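Long-range contacts in tail fiber protein (Acinetobacter phage AM24, PDB 5W5P), which probably forms the trimeric tailspike with which the phage recognises, and perhaps degrades, the capsular polysaccharide of its Acinetobacter host: residues Val321-Gly326 and Cys351-Gly356; Ile274-Gly279 and Val296-Asp301. One frame throughout, in Å; residues are numbered along the deposited sequence.

Interaction 1. Residues Val321-Gly326 and Cys351-Gly356; sequences VFAKLG and CLIELG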
loop_
_atom_site.group_PDB
_atom_site.type_symbol
_atom_site.label_atom_id
_atom_site.label_comp_id
_atom_site.label_asym_id
_atom_site.label_seq_id
_atom_site.Cartn_x
_atom_site.Cartn_y
_atom_site.Cartn_z
ATOM N N VAL A 321 3.405 -22.649 2.075
ATOM C CA VAL A 321 3.424 -21.809 0.883
ATOM C C VAL A 321 2.401 -20.694 1.060
ATOM O O VAL A 321 1.209 -20.954 1.263
ATOM C CB VAL A 321 3.142 -22.638 -0.378
ATOM C CG1 VAL A 321 2.863 -21.728 -1.575
ATOM C CG2 VAL A 321 4.311 -23.561 -0.672
ATOM N N PHE A 322 2.867 -19.442 0.989
ATOM C CA PHE A 322 1.976 -18.313 1.226
ATOM C C PHE A 322 1.000 -18.104 0.075
ATOM O O PHE A 322 -0.128 -17.642 0.296
ATOM C CB PHE A 322 2.787 -17.038 1.468
ATOM C CG PHE A 322 1.946 -15.792 1.524
ATOM C CD1 PHE A 322 1.074 -15.577 2.587
ATOM C CD2 PHE A 322 2.013 -14.844 0.513
ATOM C CE1 PHE A 322 0.288 -14.439 2.645
ATOM C CE2 PHE A 322 1.230 -13.702 0.558
ATOM C CZ PHE A 322 0.365 -13.497 1.625
ATOM N N ALA A 323 1.410 -18.420 -1.153
ATOM C CA ALA A 323 0.542 -18.169 -2.299
ATOM C C ALA A 323 0.993 -19.050 -3.457
ATOM O O ALA A 323 2.087 -18.859 -3.999
ATOM C CB ALA A 323 0.555 -16.703 -2.688
ATOM N N LYS A 324 0.152 -20.001 -3.843
ATOM C CA LYS A 324 0.401 -20.822 -5.015
ATOM C C LYS A 324 -0.661 -20.352 -6.014
ATOM O O LYS A 324 -1.823 -20.765 -5.972
ATOM C CB LYS A 324 0.309 -22.316 -4.706
ATOM C CG LYS A 324 0.223 -23.238 -5.934
ATOM C CD LYS A 324 0.139 -24.752 -5.629
ATOM C CE LYS A 324 0.887 -25.555 -6.675
ATOM N NZ LYS A 324 0.057 -25.620 -7.909
ATOM N N LEU A 325 -0.261 -19.447 -6.897
ATOM C CA LEU A 325 -1.166 -18.803 -7.834
ATOM C C LEU A 325 -0.909 -19.281 -9.258
ATOM O O LEU A 325 0.195 -19.724 -9.605
ATOM C CB LEU A 325 -1.007 -17.276 -7.776
ATOM C CG LEU A 325 -1.116 -16.674 -6.377
ATOM C CD1 LEU A 325 -0.877 -15.156 -6.405
ATOM C CD2 LEU A 325 -2.474 -16.987 -5.756
ATOM N N GLY A 326 -1.954 -19.174 -10.080
ATOM C CA GLY A 326 -1.848 -19.374 -11.512
ATOM C C GLY A 326 -1.337 -18.126 -12.198
ATOM O O GLY A 326 -0.561 -17.346 -11.632
ATOM N N CYS A 351 9.272 -23.008 -2.410
ATOM C CA CYS A 351 9.073 -21.591 -2.658
ATOM C C CYS A 351 8.029 -21.064 -1.685
ATOM O O CYS A 351 7.198 -21.820 -1.173
ATOM C CB CYS A 351 8.646 -21.328 -4.107
ATOM S SG CYS A 351 6.982 -21.879 -4.540
ATOM N N LEU A 352 8.096 -19.759 -1.422
ATOM C CA LEU A 352 7.071 -19.094 -0.631
ATOM C C LEU A 352 5.882 -18.682 -1.484
ATOM O O LEU A 352 4.743 -18.690 -1.003
ATOM C CB LEU A 352 7.661 -17.865 0.059
ATOM C CG LEU A 352 8.274 -18.138 1.430
ATOM C CD1 LEU A 352 9.024 -16.918 1.918
ATOM C CD2 LEU A 352 7.185 -18.551 2.424
ATOM N N ILE A 353 6.128 -18.319 -2.739
ATOM C CA ILE A 353 5.081 -17.902 -3.660
ATOM C C ILE A 353 5.334 -18.566 -5.005
ATOM O O ILE A 353 6.466 -18.577 -5.499
ATOM C CB ILE A 353 5.024 -16.370 -3.818
ATOM C CG1 ILE A 353 4.594 -15.716 -2.503
ATOM C CG2 ILE A 353 4.075 -15.985 -4.948
ATOM C CD1 ILE A 353 4.768 -14.217 -2.483
ATOM N N GLU A 354 4.288 -19.135 -5.585
ATOM C CA GLU A 354 4.323 -19.652 -6.940
ATOM C C GLU A 354 3.411 -18.794 -7.804
ATOM O O GLU A 354 2.271 -18.515 -7.420
ATOM C CB GLU A 354 3.884 -21.115 -6.982
ATOM C CG GLU A 354 3.585 -21.625 -8.382
ATOM C CD GLU A 354 3.075 -23.052 -8.386
ATOM O OE1 GLU A 354 3.755 -23.935 -7.818
ATOM O OE2 GLU A 354 1.988 -23.293 -8.958
ATOM N N LEU A 355 3.925 -18.356 -8.949
ATOM C CA LEU A 355 3.157 -17.617 -9.937
ATOM C C LEU A 355 3.139 -18.399 -11.243
ATOM O O LEU A 355 3.852 -19.392 -11.414
ATOM C CB LEU A 355 3.741 -16.214 -10.172
ATOM C CG LEU A 355 3.946 -15.322 -8.944
ATOM C CD1 LEU A 355 4.597 -13.992 -9.330
ATOM C CD2 LEU A 355 2.625 -15.097 -8.186
ATOM N N GLY A 356 2.306 -17.941 -12.171
ATOM C CA GLY A 356 2.365 -18.458 -13.520
ATOM C C GLY A 356 3.481 -17.816 -14.319
ATOM O O GLY A 356 3.789 -16.635 -14.162
HETATM O O HOH W 1 3.169 -26.244 -9.145
HETATM O O HOH W 2 1.330 -21.498 -10.784
#
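Ile-353 sets its CG1 at the edge of the Phe-322 ring, near the ring plane, 4.1 Å from CD2, and the same methylene meets Ala-323 CB at 4.2 Å. With CG anti to the backbone N (chi1 172°), the Phe-322 ring lies alongside Ile-353, both side chains pointing the same way, and Trp-316 and Phe-338 meet that ring edge-to-face. Two residues further along each strand, Leu-325 CD1 packs on Leu-355 CD2 at 3.9 Å. These side chains pack in the interior of a right-handed parallel beta-helix, the fold familiar from phage tailspikes, where Phe-369 meets both Ile-353 and Leu-355. The two segments are equivalent strands of successive coils: their end-to-end directions differ by 9°, and Ala-323 pairs with Ile-353 and Lys-324 with Glu-354 in parallel register. Ala-323 O accepts from Glu-354 N at 2.7 Å, and Glu-354 O accepts from Leu-325 N at 2.7 Å. Where the chain turns at Phe-322, Leu-352 O receives Phe-322 N at 2.8 Å, with a weak second bond from Ala-323 N. On the other face, Lys-324 and Glu-354 run side by side, and the lysine bends at chi3 and chi4 before NZ reaches Glu-354 OE2 in a weak salt bridge of 3.2 Å. The stronger partner of NZ is Asp-299, while a water donates to Glu-354 OE1.

Interaction 2. Residues Ile274-Gly279 and Val296-Asp301; sequences IDSKRG and VYLDGD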
loop_
_atom_site.group_PDB
_atom_site.type_symbol
_atom_site.label_atom_id
_atom_site.label_comp_id
_atom_site.label_asym_id
_atom_site.label_seq_id
_atom_site.Cartn_x
_atom_site.Cartn_y
_atom_site.Cartn_z
ATOM N N ILE A 274 -7.392 -19.085 1.168
ATOM C CA ILE A 274 -8.330 -19.188 0.059
ATOM C C ILE A 274 -8.015 -20.472 -0.696
ATOM O O ILE A 274 -6.850 -20.748 -1.001
ATOM C CB ILE A 274 -8.250 -17.970 -0.882
ATOM C CG1 ILE A 274 -8.628 -16.691 -0.132
ATOM C CG2 ILE A 274 -9.146 -18.171 -2.096
ATOM C CD1 ILE A 274 -8.670 -15.460 -1.018
ATOM N N ASP A 275 -9.048 -21.258 -0.986
ATOM C CA ASP A 275 -8.898 -22.544 -1.662
ATOM C C ASP A 275 -9.796 -22.544 -2.897
ATOM O O ASP A 275 -11.000 -22.798 -2.791
ATOM C CB ASP A 275 -9.245 -23.689 -0.715
ATOM C CG ASP A 275 -9.009 -25.048 -1.332
ATOM O OD1 ASP A 275 -9.690 -26.015 -0.925
ATOM O OD2 ASP A 275 -8.140 -25.151 -2.221
ATOM N N SER A 276 -9.217 -22.262 -4.061
ATOM C CA SER A 276 -9.978 -22.252 -5.307
ATOM C C SER A 276 -9.000 -22.371 -6.479
ATOM O O SER A 276 -7.841 -22.761 -6.299
ATOM C CB SER A 276 -10.853 -20.990 -5.386
ATOM O OG SER A 276 -11.746 -21.073 -6.479
ATOM N N LYS A 277 -9.471 -22.041 -7.682
ATOM C CA LYS A 277 -8.647 -22.087 -8.882
ATOM C C LYS A 277 -8.648 -20.784 -9.665
ATOM O O LYS A 277 -7.873 -20.659 -10.619
ATOM C CB LYS A 277 -9.112 -23.221 -9.811
ATOM C CG LYS A 277 -8.987 -24.615 -9.208
ATOM C CD LYS A 277 -7.526 -24.971 -8.982
ATOM C CE LYS A 277 -7.340 -26.445 -8.679
ATOM N NZ LYS A 277 -5.893 -26.804 -8.706
ATOM N N ARG A 278 -9.473 -19.812 -9.294
ATOM C CA ARG A 278 -9.622 -18.584 -10.057
ATOM C C ARG A 278 -10.079 -17.492 -9.099
ATOM O O ARG A 278 -10.755 -17.773 -8.104
ATOM C CB ARG A 278 -10.612 -18.782 -11.217
ATOM C CG ARG A 278 -10.829 -17.559 -12.090
ATOM C CD ARG A 278 -10.251 -17.774 -13.479
ATOM N NE ARG A 278 -10.615 -16.731 -14.435
ATOM C CZ ARG A 278 -10.210 -15.464 -14.382
ATOM N NH1 ARG A 278 -10.607 -14.611 -15.320
ATOM N NH2 ARG A 278 -9.406 -15.047 -13.411
ATOM N N GLY A 279 -9.692 -16.256 -9.392
ATOM C CA GLY A 279 -9.999 -15.150 -8.501
ATOM C C GLY A 279 -10.179 -13.856 -9.258
ATOM O O GLY A 279 -9.587 -13.647 -10.319
ATOM N N VAL A 296 -2.920 -18.300 -0.013
ATOM C CA VAL A 296 -3.832 -18.047 -1.124
ATOM C C VAL A 296 -3.507 -19.023 -2.247
ATOM O O VAL A 296 -2.497 -18.873 -2.936
ATOM C CB VAL A 296 -3.733 -16.598 -1.615
ATOM C CG1 VAL A 296 -4.816 -16.320 -2.644
ATOM C CG2 VAL A 296 -3.834 -15.639 -0.445
ATOM N N TYR A 297 -4.364 -20.018 -2.437
ATOM C CA TYR A 297 -4.226 -20.976 -3.527
ATOM C C TYR A 297 -5.267 -20.636 -4.589
ATOM O O TYR A 297 -6.473 -20.806 -4.365
ATOM C CB TYR A 297 -4.403 -22.407 -3.027
ATOM C CG TYR A 297 -3.156 -23.051 -2.457
ATOM C CD1 TYR A 297 -2.437 -22.444 -1.429
ATOM C CD2 TYR A 297 -2.709 -24.280 -2.932
ATOM C CE1 TYR A 297 -1.302 -23.044 -0.894
ATOM C CE2 TYR A 297 -1.581 -24.886 -2.407
ATOM C CZ TYR A 297 -0.882 -24.264 -1.389
ATOM O OH TYR A 297 0.238 -24.874 -0.868
ATOM N N LEU A 298 -4.798 -20.132 -5.741
ATOM C CA LEU A 298 -5.636 -19.855 -6.905
ATOM C C LEU A 298 -4.826 -20.266 -8.137
ATOM O O LEU A 298 -4.379 -19.440 -8.927
ATOM C CB LEU A 298 -6.055 -18.383 -6.971
ATOM C CG LEU A 298 -6.857 -17.798 -5.803
ATOM C CD1 LEU A 298 -6.833 -16.270 -5.839
ATOM C CD2 LEU A 298 -8.292 -18.320 -5.810
ATOM N N ASP A 299 -4.620 -21.574 -8.300
ATOM C CA ASP A 299 -3.656 -22.103 -9.260
ATOM C C ASP A 299 -4.316 -22.824 -10.435
ATOM O O ASP A 299 -3.810 -23.836 -10.924
ATOM C CB ASP A 299 -2.661 -23.028 -8.563
ATOM C CG ASP A 299 -3.338 -24.086 -7.707
ATOM O OD1 ASP A 299 -4.577 -24.027 -7.534
ATOM O OD2 ASP A 299 -2.625 -24.987 -7.215
ATOM N N GLY A 300 -5.444 -22.305 -10.914
ATOM C CA GLY A 300 -6.049 -22.827 -12.121
ATOM C C GLY A 300 -5.262 -22.446 -13.365
ATOM O O GLY A 300 -4.342 -21.629 -13.341
ATOM N N ASP A 301 -5.648 -23.057 -14.487
ATOM C CA ASP A 301 -4.939 -22.891 -15.749
ATOM C C ASP A 301 -5.474 -21.736 -16.592
ATOM O O ASP A 301 -5.162 -21.661 -17.786
ATOM C CB ASP A 301 -4.990 -24.193 -16.554
ATOM C CG ASP A 301 -4.090 -25.268 -15.984
ATOM O OD1 ASP A 301 -3.204 -24.924 -15.178
ATOM O OD2 ASP A 301 -4.260 -26.452 -16.337
#
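Leu-298 lays its CD2 methyl over Ile-274 CG2 at 3.8 Å, the two side chains crossing at a slant, and the same methyl also touches Ser-276 CB at 3.7 Å. In Ile-274, CG1 is anti to the carbonyl carbon (chi1 -62°), which leaves CG2, anti to the backbone N, as the branch that meets Leu-298, while CB of this residue meets Val-296 CG1. Val-282 and Val-284 cover Ile-274, and Leu-325 touches both Val-296 and Leu-298, which places this face in the interior of the beta-helix. The strands 274-276 and 296-298 belong to successive coils: their axes come within 5.0 Å and diverge by 12°. Tyr-297 N donates to Ile-274 O at 3.0 Å, with an N-H...O angle of 161°, and Ser-276 N donates to Tyr-297 O at 3.1 Å. Beyond the strands the pairing shifts by one residue, since Gly-300, rather than Asp-299, binds Lys-277 O through its N at 2.9 Å. Lys-277, bent at chi2, passes its CD 3.4 Å from Asp-299 OD1 before NZ makes a weak salt bridge to that oxygen at 3.3 Å. Asp-299 thus has a lysine at each oxygen, the exposed Lys-277 giving the weak bond and Lys-324, at OD2, the stronger one, which ties the polar edge of the contact to the next strand.

Overall arrangement
Both interactions lie in one parallel sheet of the beta-helix, their centres about 10 Å apart, and come in series along the chain: both segments of interaction 2 precede those of interaction 1. Strand order across the sheet is 272-276, 294-298, 321-328 and 353-354, so the two contacts are the outer steps of four adjacent strands, and the middle step joins them. There Gly-326 N lies 2.7 Å from Leu-298 O, a probable hydrogen bond, and Lys-324 NZ forms a 2.8 Å salt bridge with Asp-299 OD2. Contacts between charged groups run from Lys-277 through Asp-299 and Lys-324 to Glu-354, while Leu-325 packs on Val-296 and Leu-298. Neither contact touches another subunit; both build the shaft within one chain.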